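Local atomic coordinates of DNA ligase (Enterobacteria phage T7, PDB entry 1A0I), a protein that seals nicks in DNA, using ATP to join adjacent ends of the backbone through a nucleotidyl transfer reaction. Residues Asp69-Arg74 with Phe184-Trp189; Gly105-Lys110 with Phe136-Gly141; Leu76-Cys81 with Leu177-Glu182; Gly250-Thr255 with Lys263-Glu268. One frame throughout, in Å; residues are numbered along the deposited sequence.

Interaction 1 (Asp69-Arg74 with Phe184-Trp189); sequences DVRWKR and FPEIEW
R71 NH2 is gripped by two carboxylates at once, D69 OD2 at 2.7 Å and E186 OE2 at 2.8 Å, both near the guanidinium plane. E186 meets the guanidinium end-on, with its OE1 2.8 Å from R71 NH1, whereas D69 takes it side-on, through R71 NE to OD1 (176° at the hydrogen) and NH2 to OD2. The same D69 OD1 also accepts from R71 N as the N-cap of helix 70-77, so a single aspartate both caps the helix and fixes the rotation of the arginine. Sharing one cation probably offsets the mutual repulsion of the two carboxylates.

F184 packs against this network. Its CE1 sits 3.4 Å from R71 NH2, over one face of the guanidinium and toward its rim, while CZ rests over the centre of the W72 indole, 3.5 Å from W72 CE2. The two aromatic planes are inclined by 34°, and the side chains run at about a right angle. The backbone O of F184 accepts from W189 NE1. The contact thus joins the start of helix 70-77 to the loop between helix 166-183 and strand 188-197, with W72 also packing on L180 of that helix and on S49 of strand 48-52.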
loop_
_atom_site.group_PDB
_atom_site.type_symbol
_atom_site.label_atom_id
_atom_site.label_comp_id
_atom_site.label_asym_id
_atom_site.label_seq_id
_atom_site.Cartn_x
_atom_site.Cartn_y
_atom_site.Cartn_z
ATOM N N ASP A 69 2.894 -3.673 29.873
ATOM C CA ASP A 69 4.307 -3.983 29.688
ATOM C C ASP A 69 4.957 -2.764 30.273
ATOM O O ASP A 69 4.609 -1.631 29.898
ATOM C CB ASP A 69 4.718 -4.098 28.217
ATOM C CG ASP A 69 6.118 -4.649 27.982
ATOM O OD1 ASP A 69 7.074 -4.248 28.641
ATOM O OD2 ASP A 69 6.278 -5.477 27.094
ATOM N N VAL A 70 5.895 -2.950 31.217
ATOM C CA VAL A 70 6.573 -1.833 31.878
ATOM C C VAL A 70 7.216 -0.908 30.869
ATOM O O VAL A 70 7.243 0.307 31.111
ATOM C CB VAL A 70 7.789 -2.124 32.792
ATOM C CG1 VAL A 70 7.580 -1.219 34.000
ATOM C CG2 VAL A 70 7.993 -3.574 33.150
ATOM N N ARG A 71 7.737 -1.431 29.742
ATOM C CA ARG A 71 8.463 -0.602 28.787
ATOM C C ARG A 71 7.609 0.454 28.130
ATOM O O ARG A 71 8.161 1.436 27.631
ATOM C CB ARG A 71 9.094 -1.444 27.717
ATOM C CG ARG A 71 10.199 -2.283 28.328
ATOM C CD ARG A 71 10.584 -3.293 27.282
ATOM N NE ARG A 71 9.489 -4.200 26.927
ATOM C CZ ARG A 71 9.504 -4.969 25.824
ATOM N NH1 ARG A 71 10.531 -4.928 24.990
ATOM N NH2 ARG A 71 8.507 -5.809 25.543
ATOM N N TRP A 72 6.280 0.339 28.218
ATOM C CA TRP A 72 5.414 1.396 27.734
ATOM C C TRP A 72 5.408 2.515 28.738
ATOM O O TRP A 72 5.378 3.665 28.313
ATOM C CB TRP A 72 3.969 0.911 27.510
ATOM C CG TRP A 72 3.788 0.126 26.202
ATOM C CD1 TRP A 72 3.326 -1.161 26.234
ATOM C CD2 TRP A 72 4.048 0.549 24.911
ATOM N NE1 TRP A 72 3.289 -1.545 24.978
ATOM C CE2 TRP A 72 3.699 -0.579 24.148
ATOM C CE3 TRP A 72 4.522 1.696 24.274
ATOM C CZ2 TRP A 72 3.828 -0.576 22.750
ATOM C CZ3 TRP A 72 4.648 1.699 22.884
ATOM C CH2 TRP A 72 4.314 0.579 22.120
ATOM N N LYS A 73 5.513 2.209 30.038
ATOM C CA LYS A 73 5.554 3.200 31.108
ATOM C C LYS A 73 6.801 4.047 30.961
ATOM O O LYS A 73 6.740 5.281 31.005
ATOM C CB LYS A 73 5.595 2.546 32.512
ATOM C CG LYS A 73 5.465 3.552 33.655
ATOM C CD LYS A 73 4.071 4.211 33.627
ATOM C CE LYS A 73 3.882 5.219 34.753
ATOM N NZ LYS A 73 2.624 5.942 34.672
ATOM N N ARG A 74 7.929 3.360 30.765
ATOM C CA ARG A 74 9.211 4.017 30.600
ATOM C C ARG A 74 9.215 4.859 29.346
ATOM O O ARG A 74 9.678 5.986 29.472
ATOM C CB ARG A 74 10.350 2.983 30.549
ATOM C CG ARG A 74 10.287 2.126 31.815
ATOM C CD ARG A 74 11.346 1.061 31.838
ATOM N NE ARG A 74 12.564 1.666 32.318
ATOM C CZ ARG A 74 12.947 1.565 33.586
ATOM N NH1 ARG A 74 12.213 0.870 34.450
ATOM N NH2 ARG A 74 14.077 2.150 33.963
ATOM N N PHE A 184 11.357 -1.128 22.390
ATOM C CA PHE A 184 10.795 -2.351 21.843
ATOM C C PHE A 184 11.562 -2.841 20.638
ATOM O O PHE A 184 10.987 -2.948 19.549
ATOM C CB PHE A 184 9.347 -2.147 21.435
ATOM C CG PHE A 184 8.470 -1.982 22.647
ATOM C CD1 PHE A 184 7.965 -3.101 23.298
ATOM C CD2 PHE A 184 8.209 -0.702 23.119
ATOM C CE1 PHE A 184 7.194 -2.932 24.433
ATOM C CE2 PHE A 184 7.429 -0.537 24.248
ATOM C CZ PHE A 184 6.922 -1.654 24.901
ATOM N N PRO A 185 12.841 -3.214 20.750
ATOM C CA PRO A 185 13.626 -3.669 19.622
ATOM C C PRO A 185 13.236 -5.050 19.115
ATOM O O PRO A 185 13.933 -5.583 18.264
ATOM C CB PRO A 185 15.046 -3.569 20.135
ATOM C CG PRO A 185 14.947 -3.941 21.594
ATOM C CD PRO A 185 13.597 -3.361 21.994
ATOM N N GLU A 186 12.190 -5.695 19.633
ATOM C CA GLU A 186 11.716 -6.989 19.168
ATOM C C GLU A 186 11.193 -6.867 17.748
ATOM O O GLU A 186 11.421 -7.728 16.891
ATOM C CB GLU A 186 10.538 -7.527 19.972
ATOM C CG GLU A 186 10.628 -7.679 21.461
ATOM C CD GLU A 186 10.196 -6.470 22.259
ATOM O OE1 GLU A 186 10.924 -5.486 22.291
ATOM O OE2 GLU A 186 9.183 -6.511 22.947
ATOM N N ILE A 187 10.405 -5.788 17.592
ATOM C CA ILE A 187 9.694 -5.467 16.367
ATOM C C ILE A 187 10.501 -4.516 15.514
ATOM O O ILE A 187 11.255 -3.669 16.011
ATOM C CB ILE A 187 8.328 -4.864 16.753
ATOM C CG1 ILE A 187 7.577 -5.904 17.562
ATOM C CG2 ILE A 187 7.508 -4.497 15.539
ATOM C CD1 ILE A 187 6.133 -5.550 17.927
ATOM N N GLU A 188 10.343 -4.713 14.202
ATOM C CA GLU A 188 10.989 -3.864 13.215
ATOM C C GLU A 188 10.126 -2.638 12.963
ATOM O O GLU A 188 9.147 -2.688 12.208
ATOM C CB GLU A 188 11.163 -4.644 11.937
ATOM C CG GLU A 188 12.443 -4.313 11.193
ATOM C CD GLU A 188 12.852 -5.550 10.407
ATOM O OE1 GLU A 188 13.461 -6.462 10.981
ATOM O OE2 GLU A 188 12.485 -5.640 9.240
ATOM N N TRP A 189 10.468 -1.528 13.606
ATOM C CA TRP A 189 9.674 -0.320 13.526
ATOM C C TRP A 189 10.274 0.555 12.459
ATOM O O TRP A 189 11.497 0.731 12.427
ATOM C CB TRP A 189 9.690 0.463 14.846
ATOM C CG TRP A 189 9.147 -0.287 16.065
ATOM C CD1 TRP A 189 10.013 -0.916 16.910
ATOM C CD2 TRP A 189 7.835 -0.398 16.471
ATOM N NE1 TRP A 189 9.259 -1.425 17.843
ATOM C CE2 TRP A 189 7.965 -1.152 17.638
ATOM C CE3 TRP A 189 6.571 0.020 16.052
ATOM C CZ2 TRP A 189 6.839 -1.495 18.397
ATOM C CZ3 TRP A 189 5.443 -0.310 16.798
ATOM C CH2 TRP A 189 5.577 -1.062 17.964
#

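Interaction 2 (Gly105-Lys110 with Phe136-Gly141); sequences GLLRTK and FKLHTG
L107 and L138 meet through their CD2 methyls, 3.5 Å apart, with the two side chains running obliquely to one another. L107 sets out away from 136-141, and its CD2 branch turns back to the contact. L138 starts out facing the helix, its CG anti to the backbone N (chi1 -163°), and divides its two methyls between neighbouring leucines: CD2 goes to L107 and CD1 to L106. The second pairing is looser, with L106 CD2 4.0 Å from L138 CD1, and there the side chains lie nearly perpendicular.

F136 approaches the end of the same helix in a different manner. With chi1 at 169° its ring extends toward the last turn, and CE2 comes within 3.2 Å of L106 O from an oblique direction. T109 O lies at the edge of the ring, near its plane, 3.8 Å from F136 CD2, while T109 CB lies 4.0 Å from that same ring carbon. One face of the ring is turned back on its own chain, where L138 N lies above the rim.

Helix 103-108 ends here, T109 being the first residue to leave helical geometry, and the loop 136-141 runs past that end on its way to strand 143-152 of the mixed sheet in the nucleotide-binding domain. Strand 86-95 of the sheet supplies V95, which touches L106, L107 and L138 alike. A61, from a loop, packs on F136 and L138 and makes backbone hydrogen bonds with L107 and L138. The side chain of L107 lies about 11 Å from the bound ATP.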
loop_
_atom_site.group_PDB
_atom_site.type_symbol
_atom_site.label_atom_id
_atom_site.label_comp_id
_atom_site.label_asym_id
_atom_site.label_seq_id
_atom_site.Cartn_x
_atom_site.Cartn_y
_atom_site.Cartn_z
ATOM N N GLY A 105 -2.799 -13.472 6.239
ATOM C CA GLY A 105 -3.475 -14.667 6.713
ATOM C C GLY A 105 -2.872 -15.020 8.061
ATOM O O GLY A 105 -3.620 -15.142 9.035
ATOM N N LEU A 106 -1.519 -14.996 8.134
ATOM C CA LEU A 106 -0.735 -15.239 9.347
ATOM C C LEU A 106 -1.247 -14.335 10.469
ATOM O O LEU A 106 -1.515 -14.820 11.565
ATOM C CB LEU A 106 0.753 -14.927 9.128
ATOM C CG LEU A 106 1.765 -15.997 8.712
ATOM C CD1 LEU A 106 1.472 -16.580 7.369
ATOM C CD2 LEU A 106 3.091 -15.362 8.496
ATOM N N LEU A 107 -1.518 -13.057 10.197
ATOM C CA LEU A 107 -1.991 -12.131 11.208
ATOM C C LEU A 107 -3.405 -12.399 11.682
ATOM O O LEU A 107 -3.713 -12.181 12.859
ATOM C CB LEU A 107 -1.856 -10.723 10.655
ATOM C CG LEU A 107 -0.410 -10.425 10.220
ATOM C CD1 LEU A 107 -0.301 -9.058 9.575
ATOM C CD2 LEU A 107 0.491 -10.529 11.432
ATOM N N ARG A 108 -4.288 -12.893 10.823
ATOM C CA ARG A 108 -5.656 -13.178 11.236
ATOM C C ARG A 108 -5.847 -14.576 11.805
ATOM O O ARG A 108 -6.913 -14.886 12.356
ATOM C CB ARG A 108 -6.590 -12.998 10.065
ATOM C CG ARG A 108 -6.740 -11.556 9.627
ATOM C CD ARG A 108 -7.774 -11.471 8.491
ATOM N NE ARG A 108 -7.394 -11.940 7.159
ATOM C CZ ARG A 108 -6.377 -11.400 6.457
ATOM N NH1 ARG A 108 -5.627 -10.421 7.006
ATOM N NH2 ARG A 108 -6.086 -11.773 5.199
ATOM N N THR A 109 -4.835 -15.435 11.687
ATOM C CA THR A 109 -4.907 -16.775 12.248
ATOM C C THR A 109 -4.962 -16.806 13.762
ATOM O O THR A 109 -4.268 -16.082 14.478
ATOM C CB THR A 109 -3.709 -17.672 11.931
ATOM O OG1 THR A 109 -3.119 -17.259 10.710
ATOM C CG2 THR A 109 -4.156 -19.114 11.805
ATOM N N LYS A 110 -5.822 -17.659 14.270
ATOM C CA LYS A 110 -5.757 -18.031 15.663
ATOM C C LYS A 110 -6.066 -19.502 15.490
ATOM O O LYS A 110 -7.129 -19.829 14.972
ATOM C CB LYS A 110 -6.805 -17.240 16.507
ATOM C CG LYS A 110 -8.252 -17.194 16.086
ATOM C CD LYS A 110 -9.002 -18.355 16.707
ATOM C CE LYS A 110 -10.377 -18.512 16.094
ATOM N NZ LYS A 110 -10.339 -18.307 14.653
ATOM N N PHE A 136 -2.213 -19.418 17.997
ATOM C CA PHE A 136 -1.022 -19.009 17.270
ATOM C C PHE A 136 -0.584 -17.628 17.721
ATOM O O PHE A 136 -1.427 -16.749 17.919
ATOM C CB PHE A 136 -1.358 -19.027 15.783
ATOM C CG PHE A 136 -0.328 -18.382 14.869
ATOM C CD1 PHE A 136 0.854 -19.058 14.555
ATOM C CD2 PHE A 136 -0.566 -17.098 14.365
ATOM C CE1 PHE A 136 1.809 -18.439 13.747
ATOM C CE2 PHE A 136 0.392 -16.490 13.560
ATOM C CZ PHE A 136 1.578 -17.156 13.260
ATOM N N LYS A 137 0.724 -17.421 17.845
ATOM C CA LYS A 137 1.274 -16.159 18.285
ATOM C C LYS A 137 2.313 -15.805 17.248
ATOM O O LYS A 137 3.336 -16.491 17.155
ATOM C CB LYS A 137 2.003 -16.262 19.631
ATOM C CG LYS A 137 1.414 -17.088 20.760
ATOM C CD LYS A 137 0.481 -16.367 21.717
ATOM C CE LYS A 137 0.498 -17.170 23.016
ATOM N NZ LYS A 137 -0.174 -16.500 24.123
ATOM N N LEU A 138 2.109 -14.757 16.447
ATOM C CA LEU A 138 3.116 -14.365 15.487
ATOM C C LEU A 138 4.360 -13.890 16.219
ATOM O O LEU A 138 4.345 -13.043 17.121
ATOM C CB LEU A 138 2.657 -13.219 14.571
ATOM C CG LEU A 138 3.549 -13.096 13.321
ATOM C CD1 LEU A 138 3.099 -14.105 12.289
ATOM C CD2 LEU A 138 3.477 -11.711 12.736
ATOM N N HIS A 139 5.481 -14.503 15.895
ATOM C CA HIS A 139 6.745 -14.102 16.461
ATOM C C HIS A 139 7.082 -12.670 16.053
ATOM O O HIS A 139 7.260 -12.419 14.861
ATOM C CB HIS A 139 7.840 -15.041 15.972
ATOM C CG HIS A 139 9.174 -14.788 16.662
ATOM N ND1 HIS A 139 9.459 -14.858 17.954
ATOM C CD2 HIS A 139 10.317 -14.382 16.011
ATOM C CE1 HIS A 139 10.707 -14.515 18.125
ATOM N NE2 HIS A 139 11.216 -14.229 16.947
ATOM N N THR A 140 7.263 -11.746 17.005
ATOM C CA THR A 140 7.658 -10.344 16.781
ATOM C C THR A 140 8.789 -10.108 15.777
ATOM O O THR A 140 8.841 -9.110 15.059
ATOM C CB THR A 140 8.080 -9.730 18.108
ATOM O OG1 THR A 140 9.068 -10.639 18.616
ATOM C CG2 THR A 140 6.928 -9.507 19.084
ATOM N N GLY A 141 9.682 -11.097 15.671
ATOM C CA GLY A 141 10.809 -11.069 14.742
ATOM C C GLY A 141 10.399 -11.272 13.292
ATOM O O GLY A 141 11.236 -11.269 12.392
#

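Interaction 3 (Leu76-Cys81 with Leu177-Glu182); sequences LNDDRC and LPLLQE
Folding back at chi3 (-73°) brings the guanidinium of R80 round to D78, whose CG is anti to its own backbone N (chi1 -160°), and leaves it facing E182 across the contact. D78 is held side-on: R80 NE meets OD1 at 2.8 Å and R80 NH2 meets OD2 on the syn side. E182, with its chain extended beyond CG, arrives at about a right angle to the arginine. Its OE1 lies 2.6 Å from R80 NH2, which reaches it from above the carboxylate plane, and a weak bond runs from R80 NH1. A water accepts from R80 NH1 and donates to E182 OE1, closing a small ring around this pair.

L179 packs against the guanidinium. Its CG sits over the centre of one guanidinium face, CD1 touches R80 CB at 3.5 Å, and CD2 reaches C81 CB at 3.6 Å, so the arginine is flanked by leucine on one face, with D78, E182 and the water at its edge. Y183 OH gives D78 OD2 a further hydrogen bond. D78 OD1 also accepts from R80 N at 2.9 Å through its anti lone pair, forming an Asx turn, and D78-C81 forms the type I beta turn that follows helix 70-77 and packs against helix 166-183.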
loop_
_atom_site.group_PDB
_atom_site.type_symbol
_atom_site.label_atom_id
_atom_site.label_comp_id
_atom_site.label_asym_id
_atom_site.label_seq_id
_atom_site.Cartn_x
_atom_site.Cartn_y
_atom_site.Cartn_z
ATOM N N LEU A 76 6.525 6.299 27.852
ATOM C CA LEU A 76 5.705 7.473 28.111
ATOM C C LEU A 76 6.431 8.498 28.993
ATOM O O LEU A 76 6.330 9.718 28.801
ATOM C CB LEU A 76 4.419 7.000 28.764
ATOM C CG LEU A 76 3.180 6.687 27.914
ATOM C CD1 LEU A 76 3.566 6.138 26.578
ATOM C CD2 LEU A 76 2.333 5.642 28.635
ATOM N N ASN A 77 7.211 8.061 29.982
ATOM C CA ASN A 77 7.895 8.986 30.872
ATOM C C ASN A 77 8.976 9.742 30.147
ATOM O O ASN A 77 9.032 10.955 30.341
ATOM C CB ASN A 77 8.475 8.245 32.065
ATOM C CG ASN A 77 7.360 7.950 33.056
ATOM O OD1 ASN A 77 6.192 8.351 32.924
ATOM N ND2 ASN A 77 7.610 7.170 34.087
ATOM N N ASP A 78 9.719 9.101 29.251
ATOM C CA ASP A 78 10.702 9.692 28.340
ATOM C C ASP A 78 10.344 11.072 27.809
ATOM O O ASP A 78 9.232 11.291 27.301
ATOM C CB ASP A 78 10.895 8.792 27.132
ATOM C CG ASP A 78 12.171 8.989 26.350
ATOM O OD1 ASP A 78 12.433 10.063 25.850
ATOM O OD2 ASP A 78 12.930 8.054 26.223
ATOM N N ASP A 79 11.280 11.999 27.952
ATOM C CA ASP A 79 11.190 13.385 27.508
ATOM C C ASP A 79 10.701 13.540 26.092
ATOM O O ASP A 79 9.832 14.344 25.771
ATOM C CB ASP A 79 12.531 14.061 27.567
ATOM C CG ASP A 79 12.878 14.450 28.979
ATOM O OD1 ASP A 79 12.192 15.328 29.498
ATOM O OD2 ASP A 79 13.808 13.862 29.543
ATOM N N ARG A 80 11.282 12.671 25.272
ATOM C CA ARG A 80 11.078 12.576 23.853
ATOM C C ARG A 80 9.698 12.067 23.508
ATOM O O ARG A 80 9.449 11.966 22.303
ATOM C CB ARG A 80 12.102 11.626 23.245
ATOM C CG ARG A 80 13.586 11.864 23.365
ATOM C CD ARG A 80 14.339 10.634 22.841
ATOM N NE ARG A 80 14.266 9.497 23.743
ATOM C CZ ARG A 80 14.718 8.264 23.460
ATOM N NH1 ARG A 80 15.283 7.967 22.284
ATOM N NH2 ARG A 80 14.594 7.304 24.366
ATOM N N CYS A 81 8.867 11.652 24.484
ATOM C CA CYS A 81 7.508 11.235 24.203
ATOM C C CYS A 81 6.655 12.419 24.563
ATOM O O CYS A 81 6.678 12.984 25.660
ATOM C CB CYS A 81 6.994 10.046 25.040
ATOM S SG CYS A 81 5.208 9.748 24.811
ATOM N N LEU A 177 9.558 7.030 16.454
ATOM C CA LEU A 177 10.339 5.916 15.969
ATOM C C LEU A 177 11.542 5.549 16.824
ATOM O O LEU A 177 11.558 4.371 17.182
ATOM C CB LEU A 177 10.738 6.256 14.531
ATOM C CG LEU A 177 10.417 5.340 13.355
ATOM C CD1 LEU A 177 9.234 4.420 13.621
ATOM C CD2 LEU A 177 10.161 6.258 12.172
ATOM N N PRO A 178 12.505 6.373 17.283
ATOM C CA PRO A 178 13.602 5.928 18.129
ATOM C C PRO A 178 13.132 5.529 19.518
ATOM O O PRO A 178 13.779 4.668 20.121
ATOM C CB PRO A 178 14.588 7.079 18.170
ATOM C CG PRO A 178 14.071 8.097 17.179
ATOM C CD PRO A 178 12.578 7.818 17.108
ATOM N N LEU A 179 12.077 6.119 20.109
ATOM C CA LEU A 179 11.602 5.623 21.394
ATOM C C LEU A 179 11.111 4.200 21.207
ATOM O O LEU A 179 11.539 3.313 21.945
ATOM C CB LEU A 179 10.461 6.447 21.945
ATOM C CG LEU A 179 10.803 7.774 22.587
ATOM C CD1 LEU A 179 10.966 8.809 21.508
ATOM C CD2 LEU A 179 9.678 8.249 23.473
ATOM N N LEU A 180 10.319 3.948 20.163
ATOM C CA LEU A 180 9.839 2.602 19.868
ATOM C C LEU A 180 10.953 1.606 19.612
ATOM O O LEU A 180 10.920 0.516 20.169
ATOM C CB LEU A 180 8.914 2.595 18.650
ATOM C CG LEU A 180 7.539 3.194 18.886
ATOM C CD1 LEU A 180 6.868 3.490 17.560
ATOM C CD2 LEU A 180 6.733 2.247 19.741
ATOM N N GLN A 181 11.957 1.966 18.831
ATOM C CA GLN A 181 13.071 1.086 18.518
ATOM C C GLN A 181 13.963 0.836 19.724
ATOM O O GLN A 181 14.568 -0.235 19.860
ATOM C CB GLN A 181 13.925 1.693 17.422
ATOM C CG GLN A 181 13.210 1.941 16.122
ATOM C CD GLN A 181 13.839 3.047 15.300
ATOM O OE1 GLN A 181 14.443 4.001 15.778
ATOM N NE2 GLN A 181 13.677 2.987 13.999
ATOM N N GLU A 182 14.080 1.867 20.575
ATOM C CA GLU A 182 14.902 1.758 21.769
ATOM C C GLU A 182 14.239 0.776 22.750
ATOM O O GLU A 182 14.780 -0.288 23.077
ATOM C CB GLU A 182 15.039 3.140 22.405
ATOM C CG GLU A 182 16.401 3.395 23.048
ATOM C CD GLU A 182 16.373 4.419 24.183
ATOM O OE1 GLU A 182 16.444 5.604 23.882
ATOM O OE2 GLU A 182 16.283 4.071 25.354
HETATM O O HOH W 1 17.022 5.889 21.185
#

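Interaction 4 (Gly250-Thr255 with Lys263-Glu268); sequences GLVWGT and KVIGFE
V252 N donates to G266 O at 2.9 Å and E268 N to G250 O at 3.0 Å. Between these bonds L251 and F267 form a non-hydrogen-bonded antiparallel pair. Their side chains run alongside each other, and L251 CD1 meets the edge of the phenyl ring in its plane, 3.5 Å from F267 CE1. V264 CG2 comes within 4.0 Å of L251 CG, the two side chains slanting past one another.

Farther along, V252 O accepts from I265 N at 3.2 Å and only weakly from G266 N. I265 and G266 thus both face V252, a classic beta bulge at the end of strand 242-252 and the start of strand 266-270, in the five-stranded antiparallel sheet of the OB-fold domain. V252 CG2 packs across I265 CG1 beside the bulge.

Beyond it, V264 CB lies over one face of the W253 six-membered ring, 4.2 Å from its centroid and 17° off the normal, in a CH-pi contact. K263 runs alongside the indole, with K263 CG 3.6 Å from W253 CZ3.

The second shell comes from later in the chain. F290 of helix 285-298, Y321 and F344 gather round the F267 ring, F344 edge-to-face. V294 of the same helix touches L251 and W253, and T291 touches K263 and V264. E268 packs on L276 and N278 of the neighbouring edge strand 276-279.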
loop_
_atom_site.group_PDB
_atom_site.type_symbol
_atom_site.label_atom_id
_atom_site.label_comp_id
_atom_site.label_asym_id
_atom_site.label_seq_id
_atom_site.Cartn_x
_atom_site.Cartn_y
_atom_site.Cartn_z
ATOM N N GLY A 250 -2.717 -6.632 -29.696
ATOM C CA GLY A 250 -1.544 -5.827 -29.906
ATOM C C GLY A 250 -0.769 -5.857 -28.621
ATOM O O GLY A 250 -1.258 -6.199 -27.547
ATOM N N LEU A 251 0.421 -5.317 -28.681
ATOM C CA LEU A 251 1.460 -5.393 -27.682
ATOM C C LEU A 251 1.967 -3.983 -27.654
ATOM O O LEU A 251 2.195 -3.397 -28.718
ATOM C CB LEU A 251 2.548 -6.329 -28.168
ATOM C CG LEU A 251 2.967 -7.583 -27.462
ATOM C CD1 LEU A 251 1.785 -8.416 -27.041
ATOM C CD2 LEU A 251 3.859 -8.337 -28.425
ATOM N N VAL A 252 2.062 -3.354 -26.507
ATOM C CA VAL A 252 2.701 -2.056 -26.539
ATOM C C VAL A 252 4.035 -2.406 -25.911
ATOM O O VAL A 252 4.111 -3.201 -24.960
ATOM C CB VAL A 252 1.809 -0.957 -25.768
ATOM C CG1 VAL A 252 1.125 -1.512 -24.589
ATOM C CG2 VAL A 252 2.672 0.169 -25.250
ATOM N N TRP A 253 5.094 -1.832 -26.501
ATOM C CA TRP A 253 6.433 -2.260 -26.167
ATOM C C TRP A 253 7.223 -1.609 -25.085
ATOM O O TRP A 253 7.489 -2.312 -24.115
ATOM C CB TRP A 253 7.325 -2.279 -27.433
ATOM C CG TRP A 253 7.180 -3.638 -28.144
ATOM C CD1 TRP A 253 6.282 -3.823 -29.178
ATOM C CD2 TRP A 253 7.840 -4.813 -27.844
ATOM N NE1 TRP A 253 6.375 -5.091 -29.520
ATOM C CE2 TRP A 253 7.288 -5.722 -28.762
ATOM C CE3 TRP A 253 8.813 -5.257 -26.961
ATOM C CZ2 TRP A 253 7.705 -7.064 -28.781
ATOM C CZ3 TRP A 253 9.231 -6.589 -26.983
ATOM C CH2 TRP A 253 8.681 -7.491 -27.878
ATOM N N GLY A 254 7.658 -0.367 -25.164
ATOM C CA GLY A 254 8.550 0.103 -24.113
ATOM C C GLY A 254 9.340 1.181 -24.773
ATOM O O GLY A 254 9.757 1.021 -25.917
ATOM N N THR A 255 9.492 2.326 -24.141
ATOM C CA THR A 255 10.074 3.471 -24.800
ATOM C C THR A 255 11.589 3.340 -24.907
ATOM O O THR A 255 12.307 3.575 -23.939
ATOM C CB THR A 255 9.605 4.736 -23.989
ATOM O OG1 THR A 255 8.226 4.544 -23.659
ATOM C CG2 THR A 255 9.658 6.014 -24.791
ATOM N N LYS A 263 11.493 -3.763 -23.691
ATOM C CA LYS A 263 10.580 -4.844 -24.061
ATOM C C LYS A 263 9.236 -4.779 -23.277
ATOM O O LYS A 263 9.242 -4.342 -22.138
ATOM C CB LYS A 263 11.317 -6.181 -23.831
ATOM C CG LYS A 263 12.265 -6.653 -24.959
ATOM C CD LYS A 263 13.151 -7.817 -24.500
ATOM C CE LYS A 263 14.032 -8.390 -25.606
ATOM N NZ LYS A 263 15.241 -7.609 -25.841
ATOM N N VAL A 264 8.147 -5.266 -23.895
ATOM C CA VAL A 264 6.710 -5.232 -23.589
ATOM C C VAL A 264 6.165 -5.025 -22.194
ATOM O O VAL A 264 6.091 -5.872 -21.300
ATOM C CB VAL A 264 6.043 -6.535 -24.282
ATOM C CG1 VAL A 264 6.682 -7.799 -23.814
ATOM C CG2 VAL A 264 4.569 -6.650 -23.965
ATOM N N ILE A 265 5.598 -3.817 -22.207
ATOM C CA ILE A 265 5.016 -3.198 -21.032
ATOM C C ILE A 265 3.502 -3.370 -20.920
ATOM O O ILE A 265 2.929 -2.834 -19.975
ATOM C CB ILE A 265 5.356 -1.676 -21.015
ATOM C CG1 ILE A 265 4.703 -0.897 -22.139
ATOM C CG2 ILE A 265 6.858 -1.551 -21.148
ATOM C CD1 ILE A 265 4.888 0.618 -22.018
ATOM N N GLY A 266 2.813 -4.012 -21.861
ATOM C CA GLY A 266 1.367 -4.135 -21.849
ATOM C C GLY A 266 0.765 -4.520 -23.211
ATOM O O GLY A 266 1.435 -4.911 -24.183
ATOM N N PHE A 267 -0.554 -4.325 -23.295
ATOM C CA PHE A 267 -1.330 -4.663 -24.480
ATOM C C PHE A 267 -2.190 -3.564 -25.099
ATOM O O PHE A 267 -2.571 -2.558 -24.495
ATOM C CB PHE A 267 -2.236 -5.832 -24.163
ATOM C CG PHE A 267 -1.463 -7.019 -23.652
ATOM C CD1 PHE A 267 -0.508 -7.622 -24.462
ATOM C CD2 PHE A 267 -1.698 -7.488 -22.369
ATOM C CE1 PHE A 267 0.214 -8.711 -23.983
ATOM C CE2 PHE A 267 -0.971 -8.569 -21.895
ATOM C CZ PHE A 267 -0.024 -9.184 -22.704
ATOM N N GLU A 268 -2.494 -3.752 -26.370
ATOM C CA GLU A 268 -3.424 -2.897 -27.079
ATOM C C GLU A 268 -4.721 -3.585 -26.706
ATOM O O GLU A 268 -4.850 -4.800 -26.959
ATOM C CB GLU A 268 -3.189 -2.986 -28.584
ATOM C CG GLU A 268 -2.789 -1.744 -29.374
ATOM C CD GLU A 268 -3.932 -0.758 -29.628
ATOM O OE1 GLU A 268 -4.588 -0.364 -28.665
ATOM O OE2 GLU A 268 -4.163 -0.373 -30.774
#

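How the interactions relate
From the N terminus, helix 70-77 enters two contacts: its start belongs to interaction 1 and its end to interaction 3. The chain then passes through strand 86-95 and helix 103-108 before interaction 2 closes a short loop ahead of strand 143-152. Interaction 3 closes next, on helix 166-183, and interaction 1 last, just after that helix. The three loops are therefore concentric, with interaction 2 innermost. Interactions 1 and 3 touch through W72, W189 and L180, while T140 of interaction 2 packs on E186 and I187. Interaction 4 follows in series as a local strand pair in the C-terminal domain, its centre 41 to 50 Å from the others.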